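Local coordinates for protein Myo-inositol dehydrogenase (Corynebacterium glutamicum, PDB 3EUW) that probably oxidises myo-inositol at its 2-hydroxyl with NAD+ as the hydride acceptor, as a tetrameric member of the Gfo/Idh/MocA family of oxidoreductases, at residues Ala107-Ile112 and Asn306-Val311; Lys118-Phe123 and Gln301-Asn306. All coordinates share one frame; numbering follows the deposited sequence.

Contact 1: residues Ala107-Ile112 and Asn306-Val311; sequences ACKEKI and NFEDGV
K109 runs by the CE2 and CZ atoms of F307 and ends on the carboxylate of E308, so that one side chain takes part in both the apolar and the ionic side of this helix-helix contact. Its CG stands anti to the backbone N (chi1 -175°) and the rest of the chain is fully extended. K109 CB sits 3.7 Å from F307 CE2 and nearly as close to CZ. CG and CD follow past the same CE2, crossing the phenyl side chain obliquely. CE has left the ring and comes up to E308 OE1, and K109 NZ then closes a salt bridge of 2.7 Å to E308 OE1, on the syn lone pair of that oxygen. The bend at chi2 (54°) brings E308 CD round to the lysine's side. A long residue suits this place: its methylenes pack on the phenylalanine while its charge stays at the partly exposed border.

At CE1 the ring meets apolar partners. I112 CD1 meets F307 CE1 tip to tip at 4.0 Å, and C108 SG approaches the edge of the F307 ring, 5.3 Å from its centroid, as a sulfur-aromatic contact. Being small, C108 can also pack against V79 and T83 of helix 78-87.

N306 is the N-cap of the second helix. Its OD1 accepts from D309 N at 2.8 Å, while D309 OD2 receives N306 N at 2.8 Å; D309 OD1 is engaged by R183. These two reciprocal bonds are a capping box, and they fix the first turn from which F307 and E308 project. The two helix segments run nearly antiparallel, 159° between directions and 12.1 Å apart at their axes, a spacing bridged by long side chains where helix 307-326 docks on helix 102-112 of the Rossmann domain.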
ATOM      1  N   ALA A 107       5.758  14.750 -45.993  1.00 32.11           N
ATOM      2  CA  ALA A 107       6.730  14.795 -47.079  1.00 33.87           C
ATOM      3  C   ALA A 107       7.675  13.608 -46.955  1.00 33.97           C
ATOM      4  O   ALA A 107       7.918  12.886 -47.921  1.00 34.95           O
ATOM      5  CB  ALA A 107       7.511  16.095 -47.025  1.00 33.09           C
ATOM      6  N   CYS A 108       8.201  13.413 -45.752  1.00 33.46           N
ATOM      7  CA  CYS A 108       9.110  12.309 -45.502  1.00 31.83           C
ATOM      8  C   CYS A 108       8.470  10.976 -45.882  1.00 32.88           C
ATOM      9  O   CYS A 108       9.089  10.152 -46.556  1.00 32.40           O
ATOM     10  CB  CYS A 108       9.525  12.286 -44.033  1.00 29.56           C
ATOM     11  SG  CYS A 108      10.385  10.785 -43.562  1.00 27.71           S
ATOM     12  N   LYS A 109       7.226  10.770 -45.459  1.00 34.43           N
ATOM     13  CA  LYS A 109       6.528   9.527 -45.762  1.00 36.38           C
ATOM     14  C   LYS A 109       6.437   9.244 -47.262  1.00 37.18           C
ATOM     15  O   LYS A 109       6.490   8.090 -47.687  1.00 35.83           O
ATOM     16  CB  LYS A 109       5.129   9.556 -45.169  1.00 37.28           C
ATOM     17  CG  LYS A 109       4.369   8.258 -45.339  1.00 40.76           C
ATOM     18  CD  LYS A 109       3.035   8.350 -44.624  1.00 45.46           C
ATOM     19  CE  LYS A 109       2.273   7.042 -44.678  1.00 47.57           C
ATOM     20  NZ  LYS A 109       1.020   7.150 -43.887  1.00 49.74           N
ATOM     21  N   GLU A 110       6.287  10.300 -48.053  1.00 38.47           N
ATOM     22  CA  GLU A 110       6.196  10.166 -49.499  1.00 40.80           C
ATOM     23  C   GLU A 110       7.542   9.801 -50.128  1.00 39.99           C
ATOM     24  O   GLU A 110       7.627   8.891 -50.947  1.00 38.47           O
ATOM     25  CB  GLU A 110       5.671  11.469 -50.107  1.00 44.66           C
ATOM     26  CG  GLU A 110       4.157  11.540 -50.215  1.00 50.99           C
ATOM     27  CD  GLU A 110       3.628  12.966 -50.181  1.00 55.60           C
ATOM     28  OE1 GLU A 110       4.307  13.873 -50.714  1.00 58.60           O
ATOM     29  OE2 GLU A 110       2.524  13.176 -49.628  1.00 57.37           O
ATOM     30  N   LYS A 111       8.597  10.503 -49.736  1.00 39.64           N
ATOM     31  CA  LYS A 111       9.912  10.229 -50.289  1.00 40.56           C
ATOM     32  C   LYS A 111      10.376   8.799 -50.027  1.00 40.00           C
ATOM     33  O   LYS A 111      10.857   8.123 -50.936  1.00 40.83           O
ATOM     34  CB  LYS A 111      10.942  11.217 -49.734  1.00 42.22           C
ATOM     35  CG  LYS A 111      12.321  11.069 -50.363  1.00 45.80           C
ATOM     36  CD  LYS A 111      13.291  12.159 -49.915  1.00 48.10           C
ATOM     37  CE  LYS A 111      12.879  13.534 -50.430  1.00 50.67           C
ATOM     38  NZ  LYS A 111      13.866  14.595 -50.058  1.00 49.46           N
ATOM     39  N   ILE A 112      10.219   8.329 -48.795  1.00 38.58           N
ATOM     40  CA  ILE A 112      10.659   6.985 -48.439  1.00 36.31           C
ATOM     41  C   ILE A 112       9.702   5.875 -48.874  1.00 36.56           C
ATOM     42  O   ILE A 112      10.114   4.730 -49.060  1.00 36.20           O
ATOM     43  CB  ILE A 112      10.896   6.866 -46.915  1.00 36.27           C
ATOM     44  CG1 ILE A 112       9.573   6.998 -46.165  1.00 35.28           C
ATOM     45  CG2 ILE A 112      11.841   7.958 -46.451  1.00 35.74           C
ATOM     46  CD1 ILE A 112       9.710   6.814 -44.677  1.00 38.10           C
ATOM     47  N   ASN A 306       5.461   1.553 -35.048  1.00 21.13           N
ATOM     48  CA  ASN A 306       5.921   1.812 -36.406  1.00 20.43           C
ATOM     49  C   ASN A 306       5.843   3.291 -36.797  1.00 21.39           C
ATOM     50  O   ASN A 306       5.421   4.151 -36.013  1.00 19.85           O
ATOM     51  CB  ASN A 306       5.114   0.988 -37.418  1.00 20.24           C
ATOM     52  CG  ASN A 306       3.639   1.335 -37.420  1.00 22.27           C
ATOM     53  OD1 ASN A 306       3.257   2.507 -37.363  1.00 21.48           O
ATOM     54  ND2 ASN A 306       2.800   0.317 -37.511  1.00 23.04           N
ATOM     55  N   PHE A 307       6.247   3.567 -38.033  1.00 20.54           N
ATOM     56  CA  PHE A 307       6.236   4.914 -38.570  1.00 21.02           C
ATOM     57  C   PHE A 307       4.850   5.532 -38.410  1.00 20.41           C
ATOM     58  O   PHE A 307       4.710   6.670 -37.966  1.00 19.96           O
ATOM     59  CB  PHE A 307       6.614   4.872 -40.055  1.00 20.85           C
ATOM     60  CG  PHE A 307       6.793   6.226 -40.677  1.00 19.93           C
ATOM     61  CD1 PHE A 307       8.033   6.854 -40.659  1.00 19.51           C
ATOM     62  CD2 PHE A 307       5.721   6.868 -41.296  1.00 19.36           C
ATOM     63  CE1 PHE A 307       8.208   8.108 -41.253  1.00 20.53           C
ATOM     64  CE2 PHE A 307       5.884   8.121 -41.890  1.00 17.33           C
ATOM     65  CZ  PHE A 307       7.130   8.742 -41.869  1.00 17.71           C
ATOM     66  N   GLU A 308       3.831   4.761 -38.768  1.00 21.58           N
ATOM     67  CA  GLU A 308       2.445   5.207 -38.697  1.00 21.91           C
ATOM     68  C   GLU A 308       2.035   5.632 -37.287  1.00 18.83           C
ATOM     69  O   GLU A 308       1.280   6.580 -37.125  1.00 16.81           O
ATOM     70  CB  GLU A 308       1.515   4.098 -39.202  1.00 24.17           C
ATOM     71  CG  GLU A 308       0.199   4.597 -39.742  1.00 30.40           C
ATOM     72  CD  GLU A 308       0.385   5.660 -40.810  1.00 34.83           C
ATOM     73  OE1 GLU A 308       1.185   5.447 -41.750  1.00 38.08           O
ATOM     74  OE2 GLU A 308      -0.277   6.712 -40.711  1.00 35.77           O
ATOM     75  N   ASP A 309       2.524   4.930 -36.271  1.00 18.70           N
ATOM     76  CA  ASP A 309       2.188   5.299 -34.901  1.00 18.15           C
ATOM     77  C   ASP A 309       2.765   6.676 -34.606  1.00 17.17           C
ATOM     78  O   ASP A 309       2.213   7.430 -33.808  1.00 17.82           O
ATOM     79  CB  ASP A 309       2.748   4.283 -33.904  1.00 18.71           C
ATOM     80  CG  ASP A 309       2.122   2.907 -34.057  1.00 20.04           C
ATOM     81  OD1 ASP A 309       0.876   2.811 -34.134  1.00 18.32           O
ATOM     82  OD2 ASP A 309       2.880   1.918 -34.089  1.00 21.36           O
ATOM     83  N   GLY A 310       3.877   6.997 -35.262  1.00 17.44           N
ATOM     84  CA  GLY A 310       4.506   8.291 -35.071  1.00 18.10           C
ATOM     85  C   GLY A 310       3.703   9.399 -35.735  1.00 17.96           C
ATOM     86  O   GLY A 310       3.612  10.514 -35.226  1.00 16.69           O
ATOM     87  N   VAL A 311       3.109   9.078 -36.877  1.00 18.77           N
ATOM     88  CA  VAL A 311       2.309  10.047 -37.610  1.00 18.86           C
ATOM     89  C   VAL A 311       1.020  10.371 -36.857  1.00 17.68           C
ATOM     90  O   VAL A 311       0.690  11.536 -36.642  1.00 17.35           O
ATOM     91  CB  VAL A 311       1.938   9.504 -39.013  1.00 20.07           C
ATOM     92  CG1 VAL A 311       1.099  10.521 -39.761  1.00 20.11           C
ATOM     93  CG2 VAL A 311       3.208   9.170 -39.795  1.00 20.48           C
TER

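Contact 2: residues Lys118-Phe123 and Gln301-Asn306; sequences KVMLGF and QGFSPN
The side chains of M120, a selenomethionine, and F303 cross at about a right angle. M120 CB lies 3.5 Å from F303 CG, and M120 SE is oblique to the F303 ring, 4.8 Å from its centroid, a Met-aromatic contact. With CG anti to the backbone N (chi1 178°) and the chain extended beyond it, the chain carries on away from the ring, bringing M120 CE to 3.4 Å from S304 O. A long, flexible, apolar side chain suits this place, because it also packs against T292 and F293 of helix 283-299. The CD2 and CE2 atoms of F303 lie by the start of the strand, where F303 CE2 comes within 3.4 Å of K118 O.

Strand 119-121 is an outermost strand of the parallel Rossmann sheet within this chain, paired on its inner side with strand 92-94. The loop between helices 283-299 and 307-326 runs beside its other margin, joined by a hydrogen bond: L121 N gives to P305 O at 3.0 Å, fairly straight at the hydrogen (159°), though the donor stands above the carbonyl plane, 51° out of it. The same oxygen accepts a CA-H...O contact from M120 CA.

P305 follows a cis peptide bond and turns its ring toward the strand, against the carbonyl oxygen of L121. P305 CB meets L121 CB at 4.1 Å and lies at the edge of the F123 ring, 4.0 Å from F123 CD2, the two side chains crossing obliquely. Having no side-chain polar group, proline suits such mainly apolar surroundings. G122, at the centre of an inverse gamma turn, bends the chain between L121 and F123, whose side chain also touches A313 of helix 307-326.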
ATOM      1  N   LYS A 118      10.894   0.187 -42.279  1.00 26.60           N
ATOM      2  CA  LYS A 118      12.164  -0.047 -41.596  1.00 26.02           C
ATOM      3  C   LYS A 118      12.353   0.936 -40.444  1.00 25.66           C
ATOM      4  O   LYS A 118      13.421   1.011 -39.833  1.00 23.17           O
ATOM      5  CB  LYS A 118      13.330   0.060 -42.582  1.00 26.43           C
ATOM      6  CG  LYS A 118      13.458  -1.153 -43.498  1.00 29.03           C
ATOM      7  CD  LYS A 118      14.634  -1.015 -44.462  1.00 32.33           C
ATOM      8  CE  LYS A 118      14.806  -2.270 -45.327  1.00 33.35           C
ATOM      9  NZ  LYS A 118      15.209  -3.464 -44.519  1.00 34.68           N
ATOM     10  N   VAL A 119      11.300   1.685 -40.139  1.00 23.77           N
ATOM     11  CA  VAL A 119      11.378   2.648 -39.057  1.00 23.80           C
ATOM     12  C   VAL A 119      10.634   2.176 -37.815  1.00 21.87           C
ATOM     13  O   VAL A 119       9.483   1.741 -37.892  1.00 21.39           O
ATOM     14  CB  VAL A 119      10.796   4.017 -39.475  1.00 23.43           C
ATOM     15  CG1 VAL A 119      11.001   5.033 -38.359  1.00 24.20           C
ATOM     16  CG2 VAL A 119      11.466   4.500 -40.742  1.00 23.83           C
HETATM   17  N   MSE A 120      11.314   2.223 -36.677  1.00 19.92           N
HETATM   18  CA  MSE A 120      10.688   1.886 -35.416  1.00 18.13           C
HETATM   19  C   MSE A 120      10.649   3.172 -34.601  1.00 18.30           C
HETATM   20  O   MSE A 120      11.663   3.859 -34.483  1.00 18.54           O
HETATM   21  CB  MSE A 120      11.498   0.847 -34.651  1.00 15.96           C
HETATM   22  CG  MSE A 120      10.854   0.559 -33.324  1.00 13.07           C
HETATM   23 SE   MSE A 120      11.732  -0.917 -32.452  1.00 18.58          SE
HETATM   24  CE  MSE A 120      10.607  -1.084 -30.823  1.00 13.97           C
ATOM     25  N   LEU A 121       9.493   3.517 -34.050  1.00 17.91           N
ATOM     26  CA  LEU A 121       9.400   4.740 -33.260  1.00 17.32           C
ATOM     27  C   LEU A 121       9.681   4.428 -31.809  1.00 16.21           C
ATOM     28  O   LEU A 121       9.179   3.437 -31.268  1.00 15.93           O
ATOM     29  CB  LEU A 121       8.039   5.411 -33.421  1.00 16.68           C
ATOM     30  CG  LEU A 121       8.329   6.737 -34.131  1.00 21.56           C
ATOM     31  CD1 LEU A 121       8.278   6.535 -35.641  1.00 21.52           C
ATOM     32  CD2 LEU A 121       7.353   7.788 -33.703  1.00 23.47           C
ATOM     33  N   GLY A 122      10.489   5.279 -31.185  1.00 15.07           N
ATOM     34  CA  GLY A 122      10.890   5.045 -29.807  1.00 14.24           C
ATOM     35  C   GLY A 122       9.946   5.419 -28.687  1.00 13.93           C
ATOM     36  O   GLY A 122      10.350   6.141 -27.772  1.00 13.87           O
ATOM     37  N   PHE A 123       8.698   4.952 -28.749  1.00 10.78           N
ATOM     38  CA  PHE A 123       7.749   5.230 -27.667  1.00 12.37           C
ATOM     39  C   PHE A 123       8.052   4.170 -26.619  1.00 12.38           C
ATOM     40  O   PHE A 123       7.360   3.155 -26.504  1.00 10.40           O
ATOM     41  CB  PHE A 123       6.309   5.116 -28.158  1.00 11.79           C
ATOM     42  CG  PHE A 123       5.885   6.259 -29.038  1.00 13.62           C
ATOM     43  CD1 PHE A 123       5.879   7.562 -28.554  1.00 11.75           C
ATOM     44  CD2 PHE A 123       5.497   6.032 -30.351  1.00 11.18           C
ATOM     45  CE1 PHE A 123       5.487   8.630 -29.378  1.00 13.03           C
ATOM     46  CE2 PHE A 123       5.107   7.085 -31.180  1.00 12.84           C
ATOM     47  CZ  PHE A 123       5.102   8.385 -30.692  1.00 12.63           C
ATOM     48  N   GLN A 301      10.475  -8.433 -40.424  1.00 37.52           N
ATOM     49  CA  GLN A 301       9.014  -8.476 -40.454  1.00 37.92           C
ATOM     50  C   GLN A 301       8.347  -7.150 -40.046  1.00 36.56           C
ATOM     51  O   GLN A 301       7.122  -7.085 -39.916  1.00 36.37           O
ATOM     52  CB  GLN A 301       8.518  -9.594 -39.529  1.00 40.68           C
ATOM     53  CG  GLN A 301       9.098 -10.963 -39.847  1.00 44.93           C
ATOM     54  CD  GLN A 301       8.326 -11.696 -40.927  1.00 47.97           C
ATOM     55  OE1 GLN A 301       7.998 -11.130 -41.974  1.00 49.06           O
ATOM     56  NE2 GLN A 301       8.039 -12.971 -40.679  1.00 50.46           N
ATOM     57  N   GLY A 302       9.141  -6.103 -39.843  1.00 34.65           N
ATOM     58  CA  GLY A 302       8.574  -4.820 -39.456  1.00 31.64           C
ATOM     59  C   GLY A 302       8.780  -4.462 -37.993  1.00 29.47           C
ATOM     60  O   GLY A 302       9.278  -5.264 -37.206  1.00 27.92           O
ATOM     61  N   PHE A 303       8.379  -3.255 -37.620  1.00 27.97           N
ATOM     62  CA  PHE A 303       8.554  -2.796 -36.248  1.00 25.85           C
ATOM     63  C   PHE A 303       7.266  -2.324 -35.595  1.00 24.50           C
ATOM     64  O   PHE A 303       6.276  -2.027 -36.266  1.00 23.75           O
ATOM     65  CB  PHE A 303       9.558  -1.641 -36.203  1.00 24.67           C
ATOM     66  CG  PHE A 303      10.944  -2.025 -36.594  1.00 24.60           C
ATOM     67  CD1 PHE A 303      11.711  -2.844 -35.775  1.00 23.05           C
ATOM     68  CD2 PHE A 303      11.494  -1.559 -37.776  1.00 24.54           C
ATOM     69  CE1 PHE A 303      13.010  -3.190 -36.127  1.00 23.89           C
ATOM     70  CE2 PHE A 303      12.795  -1.904 -38.135  1.00 24.05           C
ATOM     71  CZ  PHE A 303      13.550  -2.719 -37.308  1.00 22.52           C
ATOM     72  N   SER A 304       7.308  -2.243 -34.273  1.00 23.92           N
ATOM     73  CA  SER A 304       6.182  -1.765 -33.490  1.00 24.20           C
ATOM     74  C   SER A 304       6.729  -1.199 -32.180  1.00 21.47           C
ATOM     75  O   SER A 304       7.404  -1.896 -31.435  1.00 21.84           O
ATOM     76  CB  SER A 304       5.210  -2.907 -33.185  1.00 23.57           C
ATOM     77  OG  SER A 304       4.127  -2.421 -32.415  1.00 28.25           O
ATOM     78  N   PRO A 305       6.479   0.085 -31.906  1.00 20.85           N
ATOM     79  CA  PRO A 305       5.702   1.063 -32.680  1.00 20.88           C
ATOM     80  C   PRO A 305       6.316   1.306 -34.061  1.00 20.70           C
ATOM     81  O   PRO A 305       7.543   1.286 -34.216  1.00 20.38           O
ATOM     82  CB  PRO A 305       5.775   2.324 -31.820  1.00 19.18           C
ATOM     83  CG  PRO A 305       5.971   1.795 -30.436  1.00 20.48           C
ATOM     84  CD  PRO A 305       6.972   0.699 -30.663  1.00 21.25           C
ATOM     85  N   ASN A 306       5.461   1.553 -35.048  1.00 21.13           N
ATOM     86  CA  ASN A 306       5.921   1.812 -36.406  1.00 20.43           C
ATOM     87  C   ASN A 306       5.843   3.291 -36.797  1.00 21.39           C
ATOM     88  O   ASN A 306       5.421   4.151 -36.013  1.00 19.85           O
ATOM     89  CB  ASN A 306       5.114   0.988 -37.418  1.00 20.24           C
ATOM     90  CG  ASN A 306       3.639   1.335 -37.420  1.00 22.27           C
ATOM     91  OD1 ASN A 306       3.257   2.507 -37.363  1.00 21.48           O
ATOM     92  ND2 ASN A 306       2.800   0.317 -37.511  1.00 23.04           N
TER

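Overall arrangement
The centres of the two contacts lie about 11 Å apart, on the same side of the chain's centre, and both join the Rossmann region to a far later part of the sequence. Along the chain the order is 107-112, 118-123, 301-306, 306-311: helix 102-112 leads into strand 119-121, and the loop 301-306 leads into helix 307-326, with N306 common to both contacts. L121 and F123 of contact 2 also pack against the first turn of helix 307-326, where L121 CD2 is 3.2 Å from G310 CA. The chain therefore returns, after the beta-sheet domain, so that a late part of it lies against the last helix and edge strand of the Rossmann fold.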